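Local structure of Thg1-like uncharacterized protein (4KGM) at residues H35-G40 with P124-D129; A52-C57 with P193-R198; S74-I79 with I145-D150. The protein is a bacterial member of the tRNA(His) guanylyltransferase (Thg1) family that binds ATP and magnesium and probably adds nucleotides to the 5' end of tRNA. One frame throughout, in Å; residues are numbered along the deposited sequence. Where two conformers were deposited one is given.

Contact 1: residues H35-G40 with P124-D129. With ATP (adenosine-5'-triphosphate), chain E.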
# COMPACT_ATOMS: atom_id res chain seq x y z
N HIS A 35 19.63 -23.19 -5.16
CA HIS A 35 19.85 -24.61 -4.89
C HIS A 35 20.34 -25.27 -6.17
O HIS A 35 21.10 -26.23 -6.14
CB HIS A 35 18.55 -25.27 -4.42
CG HIS A 35 17.41 -25.10 -5.37
ND1 HIS A 35 16.59 -23.99 -5.37
CD2 HIS A 35 16.96 -25.90 -6.37
CE1 HIS A 35 15.68 -24.12 -6.32
NE2 HIS A 35 15.88 -25.27 -6.94
N THR A 36 19.88 -24.73 -7.30
CA THR A 36 20.25 -25.21 -8.62
C THR A 36 21.51 -24.51 -9.10
O THR A 36 22.42 -25.15 -9.65
CB THR A 36 19.13 -24.94 -9.64
OG1 THR A 36 17.93 -25.60 -9.23
CG2 THR A 36 19.53 -25.42 -11.03
N TYR A 37 21.57 -23.20 -8.89
CA TYR A 37 22.70 -22.39 -9.33
C TYR A 37 23.99 -22.80 -8.63
O TYR A 37 25.06 -22.79 -9.23
CB TYR A 37 22.42 -20.91 -9.10
CG TYR A 37 23.54 -20.00 -9.55
CD1 TYR A 37 23.65 -19.61 -10.88
CD2 TYR A 37 24.48 -19.52 -8.64
CE1 TYR A 37 24.66 -18.78 -11.30
CE2 TYR A 37 25.50 -18.68 -9.06
CZ TYR A 37 25.59 -18.31 -10.38
OH TYR A 37 26.60 -17.49 -10.80
N THR A 38 23.89 -23.15 -7.35
CA THR A 38 25.06 -23.56 -6.58
C THR A 38 25.32 -25.06 -6.68
O THR A 38 26.32 -25.56 -6.18
CB THR A 38 24.95 -23.15 -5.10
OG1 THR A 38 23.83 -23.81 -4.50
CG2 THR A 38 24.77 -21.64 -4.97
N LYS A 39 24.40 -25.78 -7.32
CA LYS A 39 24.58 -27.20 -7.57
C LYS A 39 25.74 -27.41 -8.53
O LYS A 39 25.56 -27.47 -9.75
CB LYS A 39 23.30 -27.83 -8.14
N GLY A 40 26.94 -27.52 -7.97
CA GLY A 40 28.15 -27.63 -8.76
C GLY A 40 29.27 -26.86 -8.10
O GLY A 40 30.42 -26.87 -8.56
N PRO A 124 25.10 -20.68 -15.47
CA PRO A 124 23.94 -19.98 -16.04
C PRO A 124 23.74 -18.62 -15.37
O PRO A 124 24.41 -18.31 -14.39
CB PRO A 124 22.77 -20.92 -15.72
CG PRO A 124 23.22 -21.68 -14.52
CD PRO A 124 24.70 -21.85 -14.67
N LEU A 125 22.81 -17.83 -15.89
CA LEU A 125 22.56 -16.50 -15.34
C LEU A 125 21.96 -16.57 -13.94
O LEU A 125 21.01 -17.31 -13.70
CB LEU A 125 21.65 -15.69 -16.27
CG LEU A 125 22.29 -15.31 -17.61
CD1 LEU A 125 21.29 -14.58 -18.49
CD2 LEU A 125 23.53 -14.47 -17.37
N ALA A 126 22.55 -15.81 -13.02
CA ALA A 126 22.03 -15.72 -11.66
C ALA A 126 21.05 -14.56 -11.55
O ALA A 126 21.29 -13.48 -12.10
CB ALA A 126 23.17 -15.55 -10.67
N THR A 127 19.94 -14.78 -10.85
CA THR A 127 18.96 -13.73 -10.62
C THR A 127 18.66 -13.56 -9.14
O THR A 127 18.93 -14.46 -8.33
CB THR A 127 17.64 -14.00 -11.38
OG1 THR A 127 17.16 -15.30 -11.06
CG2 THR A 127 17.87 -13.90 -12.89
N PHE A 128 18.11 -12.40 -8.78
CA PHE A 128 17.83 -12.08 -7.39
C PHE A 128 16.47 -11.41 -7.27
O PHE A 128 15.97 -10.81 -8.22
CB PHE A 128 18.90 -11.12 -6.85
CG PHE A 128 20.28 -11.70 -6.82
CD1 PHE A 128 21.08 -11.67 -7.96
CD2 PHE A 128 20.80 -12.25 -5.66
CE1 PHE A 128 22.36 -12.19 -7.93
CE2 PHE A 128 22.07 -12.78 -5.64
CZ PHE A 128 22.86 -12.75 -6.77
N ASP A 129 15.87 -11.50 -6.09
CA ASP A 129 14.68 -10.73 -5.79
C ASP A 129 15.07 -9.63 -4.81
O ASP A 129 16.16 -9.65 -4.25
CB ASP A 129 13.58 -11.61 -5.19
CG ASP A 129 13.68 -11.72 -3.68
OD1 ASP A 129 14.79 -12.01 -3.17
OD2 ASP A 129 12.66 -11.52 -3.00
PG ATP E . 14.42 -19.45 -3.65
O1G ATP E . 13.56 -19.85 -2.48
O2G ATP E . 13.67 -19.27 -4.95
O3G ATP E . 15.38 -18.32 -3.34
PB ATP E . 16.72 -21.00 -3.11
O1B ATP E . 17.64 -19.82 -3.30
O2B ATP E . 17.22 -22.38 -3.48
O3B ATP E . 15.35 -20.75 -3.91
PA ATP E . 17.28 -20.72 -0.40
O1A ATP E . 16.72 -21.20 0.92
O2A ATP E . 17.69 -19.27 -0.57
O3A ATP E . 16.24 -21.08 -1.57
O5' ATP E . 18.53 -21.65 -0.82
C5' ATP E . 19.86 -21.17 -0.71
C4' ATP E . 20.81 -22.20 -1.32
O4' ATP E . 22.06 -21.61 -1.66
C3' ATP E . 21.10 -23.34 -0.36
O3' ATP E . 20.48 -24.54 -0.84
C2' ATP E . 22.60 -23.50 -0.35
O2' ATP E . 22.97 -24.84 -0.67
C1' ATP E . 23.12 -22.54 -1.41
N9 ATP E . 24.35 -21.84 -0.95
C8 ATP E . 24.39 -20.71 -0.22
N7 ATP E . 25.68 -20.34 0.02
C5 ATP E . 26.48 -21.24 -0.57
C6 ATP E . 27.94 -21.45 -0.70
N6 ATP E . 28.83 -20.59 -0.14
N1 ATP E . 28.36 -22.52 -1.41
C2 ATP E . 27.49 -23.39 -1.97
N3 ATP E . 26.16 -23.26 -1.89
C4 ATP E . 25.60 -22.23 -1.21
O HOH W 1 26.36 -16.61 -13.32

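Contact 2: residues A52-C57 with P193-R198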
# COMPACT_ATOMS: atom_id res chain seq x y z
N ALA A 52 32.23 -13.57 -4.32
CA ALA A 52 31.47 -12.92 -5.38
C ALA A 52 30.33 -12.11 -4.78
O ALA A 52 29.95 -11.07 -5.32
CB ALA A 52 30.94 -13.96 -6.36
N PHE A 53 29.79 -12.60 -3.67
CA PHE A 53 28.77 -11.87 -2.93
C PHE A 53 29.39 -10.67 -2.22
O PHE A 53 28.78 -9.61 -2.13
CB PHE A 53 28.09 -12.77 -1.90
CG PHE A 53 26.95 -13.58 -2.46
CD1 PHE A 53 25.72 -12.99 -2.71
CD2 PHE A 53 27.10 -14.93 -2.72
CE1 PHE A 53 24.67 -13.72 -3.21
CE2 PHE A 53 26.05 -15.67 -3.23
CZ PHE A 53 24.83 -15.07 -3.48
N TRP A 54 30.61 -10.85 -1.73
CA TRP A 54 31.30 -9.80 -1.00
C TRP A 54 31.63 -8.62 -1.92
O TRP A 54 31.55 -7.47 -1.50
CB TRP A 54 32.58 -10.34 -0.35
CG TRP A 54 32.32 -11.44 0.63
CD1 TRP A 54 31.11 -11.81 1.15
CD2 TRP A 54 33.28 -12.34 1.19
NE1 TRP A 54 31.26 -12.87 2.01
CE2 TRP A 54 32.59 -13.22 2.05
CE3 TRP A 54 34.67 -12.48 1.06
CZ2 TRP A 54 33.24 -14.22 2.77
CZ3 TRP A 54 35.31 -13.48 1.78
CH2 TRP A 54 34.59 -14.33 2.62
N GLU A 55 31.98 -8.92 -3.16
CA GLU A 55 32.22 -7.88 -4.15
C GLU A 55 30.90 -7.23 -4.55
O GLU A 55 30.85 -6.04 -4.87
CB GLU A 55 32.93 -8.44 -5.38
CG GLU A 55 34.39 -8.79 -5.14
CD GLU A 55 35.20 -7.58 -4.69
OE1 GLU A 55 35.27 -6.60 -5.46
OE2 GLU A 55 35.75 -7.62 -3.58
N THR A 56 29.83 -8.02 -4.54
CA THR A 56 28.50 -7.51 -4.81
C THR A 56 28.07 -6.58 -3.68
O THR A 56 27.54 -5.49 -3.93
CB THR A 56 27.48 -8.66 -4.95
OG1 THR A 56 27.85 -9.49 -6.05
CG2 THR A 56 26.09 -8.11 -5.19
N CYS A 57 28.32 -7.00 -2.45
CA CYS A 57 28.00 -6.21 -1.27
C CYS A 57 28.69 -4.85 -1.27
O CYS A 57 28.11 -3.86 -0.84
CB CYS A 57 28.36 -6.97 0.00
SG CYS A 57 27.28 -8.36 0.38
N PRO A 193 35.63 -20.74 10.30
CA PRO A 193 35.80 -19.28 10.19
C PRO A 193 34.49 -18.53 10.37
O PRO A 193 33.42 -19.10 10.16
CB PRO A 193 36.34 -19.09 8.77
CG PRO A 193 35.98 -20.34 8.04
CD PRO A 193 36.05 -21.43 9.07
N VAL A 194 34.58 -17.26 10.75
CA VAL A 194 33.41 -16.46 11.11
C VAL A 194 32.31 -16.42 10.05
O VAL A 194 31.14 -16.65 10.35
CB VAL A 194 33.81 -15.01 11.49
CG1 VAL A 194 32.57 -14.16 11.75
CG2 VAL A 194 34.72 -15.02 12.71
N TRP A 195 32.69 -16.14 8.80
CA TRP A 195 31.71 -15.95 7.73
C TRP A 195 30.92 -17.22 7.41
O TRP A 195 29.81 -17.14 6.87
CB TRP A 195 32.37 -15.39 6.47
CG TRP A 195 33.23 -16.37 5.72
CD1 TRP A 195 34.58 -16.54 5.85
CD2 TRP A 195 32.81 -17.28 4.70
NE1 TRP A 195 35.02 -17.51 4.98
CE2 TRP A 195 33.95 -17.98 4.26
CE3 TRP A 195 31.57 -17.58 4.12
CZ2 TRP A 195 33.89 -18.96 3.27
CZ3 TRP A 195 31.52 -18.55 3.14
CH2 TRP A 195 32.67 -19.23 2.72
N GLN A 196 31.48 -18.38 7.74
CA GLN A 196 30.78 -19.64 7.51
C GLN A 196 29.81 -19.93 8.65
O GLN A 196 28.77 -20.55 8.44
CB GLN A 196 31.78 -20.79 7.37
CG GLN A 196 32.63 -20.72 6.11
CD GLN A 196 33.59 -21.88 5.99
OE1 GLN A 196 33.72 -22.70 6.90
NE2 GLN A 196 34.28 -21.96 4.86
N LYS A 197 30.15 -19.48 9.85
CA LYS A 197 29.35 -19.76 11.03
C LYS A 197 28.17 -18.80 11.20
O LYS A 197 27.05 -19.23 11.49
CB LYS A 197 30.22 -19.74 12.29
N ARG A 198 28.42 -17.51 11.01
CA ARG A 198 27.39 -16.50 11.25
C ARG A 198 27.43 -15.35 10.24
O ARG A 198 26.93 -14.26 10.51
CB ARG A 198 27.53 -15.95 12.67
CG ARG A 198 28.88 -15.30 12.94
CD ARG A 198 28.89 -14.58 14.28
NE ARG A 198 30.15 -13.90 14.52
CZ ARG A 198 31.16 -14.42 15.22
NH1 ARG A 198 31.05 -15.62 15.76
NH2 ARG A 198 32.28 -13.72 15.39

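Contact 3: residues S74-I79 with I145-D150. With MG (magnesium ion), chain G; MG (magnesium ion), chain H; ATP (adenosine-5'-triphosphate), chain E.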
# COMPACT_ATOMS: atom_id res chain seq x y z
N SER A 74 24.81 -16.86 3.23
CA SER A 74 24.28 -17.74 2.18
C SER A 74 24.10 -16.99 0.86
O SER A 74 25.05 -16.46 0.30
CB SER A 74 22.96 -18.38 2.62
OG SER A 74 23.08 -19.01 3.88
N ASP A 75 22.86 -16.95 0.38
CA ASP A 75 22.56 -16.28 -0.88
C ASP A 75 21.74 -15.01 -0.67
O ASP A 75 21.08 -14.53 -1.59
CB ASP A 75 21.81 -17.23 -1.82
CG ASP A 75 20.42 -17.57 -1.31
OD1 ASP A 75 20.23 -17.59 -0.08
OD2 ASP A 75 19.52 -17.82 -2.15
N GLU A 76 21.77 -14.47 0.55
CA GLU A 76 21.00 -13.28 0.86
C GLU A 76 21.88 -12.09 1.23
O GLU A 76 22.98 -12.26 1.75
CB GLU A 76 19.99 -13.55 1.97
CG GLU A 76 20.58 -13.50 3.37
CD GLU A 76 19.52 -13.57 4.45
OE1 GLU A 76 18.46 -14.18 4.21
OE2 GLU A 76 19.75 -12.99 5.53
N ILE A 77 21.39 -10.89 0.93
CA ILE A 77 22.12 -9.66 1.23
C ILE A 77 21.19 -8.63 1.86
O ILE A 77 20.26 -8.15 1.21
CB ILE A 77 22.74 -9.05 -0.04
CG1 ILE A 77 23.80 -9.99 -0.63
CG2 ILE A 77 23.36 -7.70 0.26
CD1 ILE A 77 24.48 -9.44 -1.86
N SER A 78 21.44 -8.30 3.12
CA SER A 78 20.66 -7.28 3.81
C SER A 78 21.43 -5.96 3.85
O SER A 78 22.62 -5.94 4.15
CB SER A 78 20.31 -7.72 5.23
OG SER A 78 19.36 -8.77 5.22
N ILE A 79 20.73 -4.87 3.55
CA ILE A 79 21.35 -3.55 3.53
C ILE A 79 20.62 -2.57 4.44
O ILE A 79 19.40 -2.40 4.32
CB ILE A 79 21.39 -2.98 2.10
CG1 ILE A 79 22.00 -3.99 1.14
CG2 ILE A 79 22.14 -1.65 2.08
CD1 ILE A 79 21.79 -3.66 -0.32
N ILE A 145 20.57 -9.40 14.33
CA ILE A 145 20.62 -10.49 15.29
C ILE A 145 19.74 -11.63 14.80
O ILE A 145 20.10 -12.81 14.89
CB ILE A 145 20.16 -10.05 16.69
CG1 ILE A 145 21.16 -9.06 17.29
CG2 ILE A 145 19.99 -11.25 17.61
CD1 ILE A 145 20.68 -8.43 18.58
N TRP A 146 18.58 -11.27 14.26
CA TRP A 146 17.65 -12.25 13.70
C TRP A 146 18.25 -12.91 12.47
O TRP A 146 18.01 -14.09 12.21
CB TRP A 146 16.33 -11.56 13.35
CG TRP A 146 15.33 -12.44 12.66
CD1 TRP A 146 14.88 -13.66 13.08
CD2 TRP A 146 14.63 -12.14 11.45
NE1 TRP A 146 13.96 -14.15 12.19
CE2 TRP A 146 13.78 -13.24 11.18
CE3 TRP A 146 14.64 -11.06 10.56
CZ2 TRP A 146 12.95 -13.28 10.06
CZ3 TRP A 146 13.81 -11.11 9.45
CH2 TRP A 146 12.98 -12.21 9.21
N ARG A 147 19.03 -12.15 11.72
CA ARG A 147 19.67 -12.66 10.51
C ARG A 147 20.86 -13.55 10.82
O ARG A 147 21.12 -14.53 10.12
CB ARG A 147 20.08 -11.51 9.59
CG ARG A 147 18.92 -10.75 8.96
CD ARG A 147 18.24 -11.57 7.88
NE ARG A 147 17.14 -12.39 8.38
CZ ARG A 147 16.57 -13.37 7.70
NH1 ARG A 147 17.00 -13.68 6.48
NH2 ARG A 147 15.57 -14.06 8.23
N GLN A 148 21.60 -13.20 11.87
CA GLN A 148 22.74 -14.01 12.31
C GLN A 148 22.27 -15.34 12.91
O GLN A 148 22.94 -16.36 12.77
CB GLN A 148 23.60 -13.25 13.32
CG GLN A 148 24.61 -12.31 12.69
CD GLN A 148 25.58 -11.74 13.70
OE1 GLN A 148 25.31 -11.75 14.91
NE2 GLN A 148 26.72 -11.24 13.22
N GLN A 149 21.13 -15.31 13.59
CA GLN A 149 20.56 -16.53 14.16
C GLN A 149 20.04 -17.45 13.05
O GLN A 149 19.98 -18.66 13.22
CB GLN A 149 19.44 -16.20 15.15
CG GLN A 149 19.94 -15.56 16.45
CD GLN A 149 18.81 -15.15 17.37
OE1 GLN A 149 17.65 -15.48 17.14
NE2 GLN A 149 19.15 -14.42 18.43
N ASP A 150 19.67 -16.85 11.93
CA ASP A 150 19.26 -17.61 10.76
C ASP A 150 20.49 -18.05 9.97
O ASP A 150 20.43 -18.99 9.17
CB ASP A 150 18.33 -16.78 9.87
CG ASP A 150 17.80 -17.56 8.68
OD1 ASP A 150 18.42 -17.49 7.60
OD2 ASP A 150 16.77 -18.25 8.83
MG MG G . 17.42 -17.92 -2.49
MG MG H . 18.02 -17.66 0.72
PG ATP E . 14.42 -19.45 -3.65
O1G ATP E . 13.56 -19.85 -2.48
O2G ATP E . 13.67 -19.27 -4.95
O3G ATP E . 15.38 -18.32 -3.34
PB ATP E . 16.72 -21.00 -3.11
O1B ATP E . 17.64 -19.82 -3.30
O2B ATP E . 17.22 -22.38 -3.48
O3B ATP E . 15.35 -20.75 -3.91
PA ATP E . 17.28 -20.72 -0.40
O1A ATP E . 16.72 -21.20 0.92
O2A ATP E . 17.69 -19.27 -0.57
O3A ATP E . 16.24 -21.08 -1.57
O5' ATP E . 18.53 -21.65 -0.82
C5' ATP E . 19.86 -21.17 -0.71
C4' ATP E . 20.81 -22.20 -1.32
O4' ATP E . 22.06 -21.61 -1.66
C3' ATP E . 21.10 -23.34 -0.36
O3' ATP E . 20.48 -24.54 -0.84
C2' ATP E . 22.60 -23.50 -0.35
O2' ATP E . 22.97 -24.84 -0.67
C1' ATP E . 23.12 -22.54 -1.41
N9 ATP E . 24.35 -21.84 -0.95
C8 ATP E . 24.39 -20.71 -0.22
N7 ATP E . 25.68 -20.34 0.02
C5 ATP E . 26.48 -21.24 -0.57
C6 ATP E . 27.94 -21.45 -0.70
N6 ATP E . 28.83 -20.59 -0.14
N1 ATP E . 28.36 -22.52 -1.41
C2 ATP E . 27.49 -23.39 -1.97
N3 ATP E . 26.16 -23.26 -1.89
C4 ATP E . 25.60 -22.23 -1.21
O HOH W 2 16.58 -17.35 2.02

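Contact 1: residues H35-G40 with P124-D129
Tyr37 carries this contact, meeting Pro124, Leu125 and Ala126 with its ring. The apolar part is a CH-pi contact. The methyl of Ala126 lies over one face of the phenol, with CB 3.9 Å from the centroid of the Tyr37 ring and 25° off the ring normal. It is displaced toward the CE1-CZ bond at the rim, so Ala126 CB comes to 3.6 Å from Tyr37 CE1. Pro124 adds a looser touch, its CG 4.2 Å from Tyr37 CD1. The ring reaches this far because Tyr37 CG is anti to the backbone N (chi1 -179°), which swings the phenol out from the short helix 34-37.

The polar part runs through a water. Pro124 O sits at the edge of the ring, near its plane, 3.1 Å from Tyr37 CE1. The water accepts from Tyr37 OH at 2.7 Å and donates to Pro124 O at 2.8 Å.

In the palm-like catalytic domain, the contact joins helix 34-37, which follows strand 25-31, to the loop that leads into strand 128-134, the outermost of the sheet within this chain. Phe34 stacks on Tyr37, and Phe112 and Met116 of helix 97-119 also pack against it.

Two residues face the nucleotide. In one of two deposited conformers of His35, ND1 donates to ATP O2B (2.6 Å, 157°); the bond holds for that conformer only. Thr38 packs against the sugar and the N3 side of the adenine, with OG1 3.4 Å from ATP C1'. Asp129 OD2 forms a salt bridge with Lys99 of the second subunit.

Contact 2: residues A52-C57 with P193-R198
Two helical segments face each other at a distance here, their closest CA atoms being those of Trp54 and Trp195, 10.7 Å apart. Two indoles bridge that gap. Both start out toward the opposite segment and they meet at about a right angle, as a T-shaped pair. Trp54 supplies the edge: CZ2 and CH2 of its six-membered ring point at the face of Trp195. The six-membered ring of Trp54 and the five-membered ring of Trp195 have centroids 5.0 Å apart and planes at 86°. The closest approach is Trp54 CZ2 to Trp195 CD2, 3.6 Å, over the CG-CD2 bond of the five-membered ring. Trp195 CG lies between the backbone N and the carbonyl carbon (chi1 73°), which presents the flat of the indole to Trp54. Its opposite face is covered by its own neighbour, with Gln196 CG over the centre, so the indole is held between the two residues.

The nearest atoms of the Trp195 side chain and the bound ATP are about 5 Å apart.

Further rings surround Trp54: His221 meets it edge-to-face, and His72 lies steeply inclined to it. Ile200 of strand 200-206 touches both tryptophans, while Phe45 packs on Trp195. The pair thus links helix 47-63 to the short helix 194-198 beside the sheet.

Contact 3: residues S74-I79 with I145-D150
The carboxylate of Glu76 meets the NH1 edge of the Arg147 guanidinium in a salt bridge, the two chains crossing at a slant and the planes only 18° apart. A single nitrogen of the arginine does the work. Arg147 NH1 lies 2.7 Å from Glu76 OE1 and donates a hydrogen bond to Glu76 OE2 at 3.0 Å, with an N-H...O angle of 151°. OE2 receives it on its syn lone pair, the side of the other oxygen. The two carboxylate oxygens therefore share NH1, and OE1 lies near the guanidinium plane while OE2 is tilted from it.

The two chains reach the bridge differently. Glu76 runs out extended beyond CG. Arg147 is bent twice, at chi2 (-73°) and again at chi3, which turns the guanidinium back beside its own backbone, against the Trp146 ring. Its CD then comes to 3.1 Å from Glu76 OE2 and 4.0 Å from Ser78 OG. Ser78 OG is hydrogen-bonded to Tyr143 OH. Arg147 NH2 lies over the face of the preceding Trp146 ring. The bridge is buried, and Asp150 CB lies over one face of the guanidinium.

Next to Glu76, Asp75 turns to the metal site. Asp75 OD2 binds one magnesium ion at 2.1 Å, and Asp75 OD1 binds the other at 2.4 Å. Asp30 serves both metals and Gly31 one of them. ATP O2A also bridges the two ions, while a water completes part of the shell of the second.

A pair of carboxylates holding two magnesium ions at the phosphates of a nucleotide is characteristic of the polymerase palm-like catalytic domain; here helix 140-160 backs the strand beside that site.

Overall arrangement
Contact 3 is the most buried and lies nearest the centre of the chain. Contacts 1 and 2 are only partly buried, and contact 1 is the most peripheral. Their chemistry follows: an ion pair in contact 3, a T-shaped pair of indoles in contact 2, and a ring, a methyl and a bridging water in contact 1. Contacts 1 and 3 reach the same sheet and both touch ATP, while contact 2 comes close to it through Trp195. Phe53, from the helical segment 52-57 of contact 2, packs on Phe128 of contact 1 and on Asp75 of contact 3. Along the chain, contact 3 is nested inside the loop closed by contact 2.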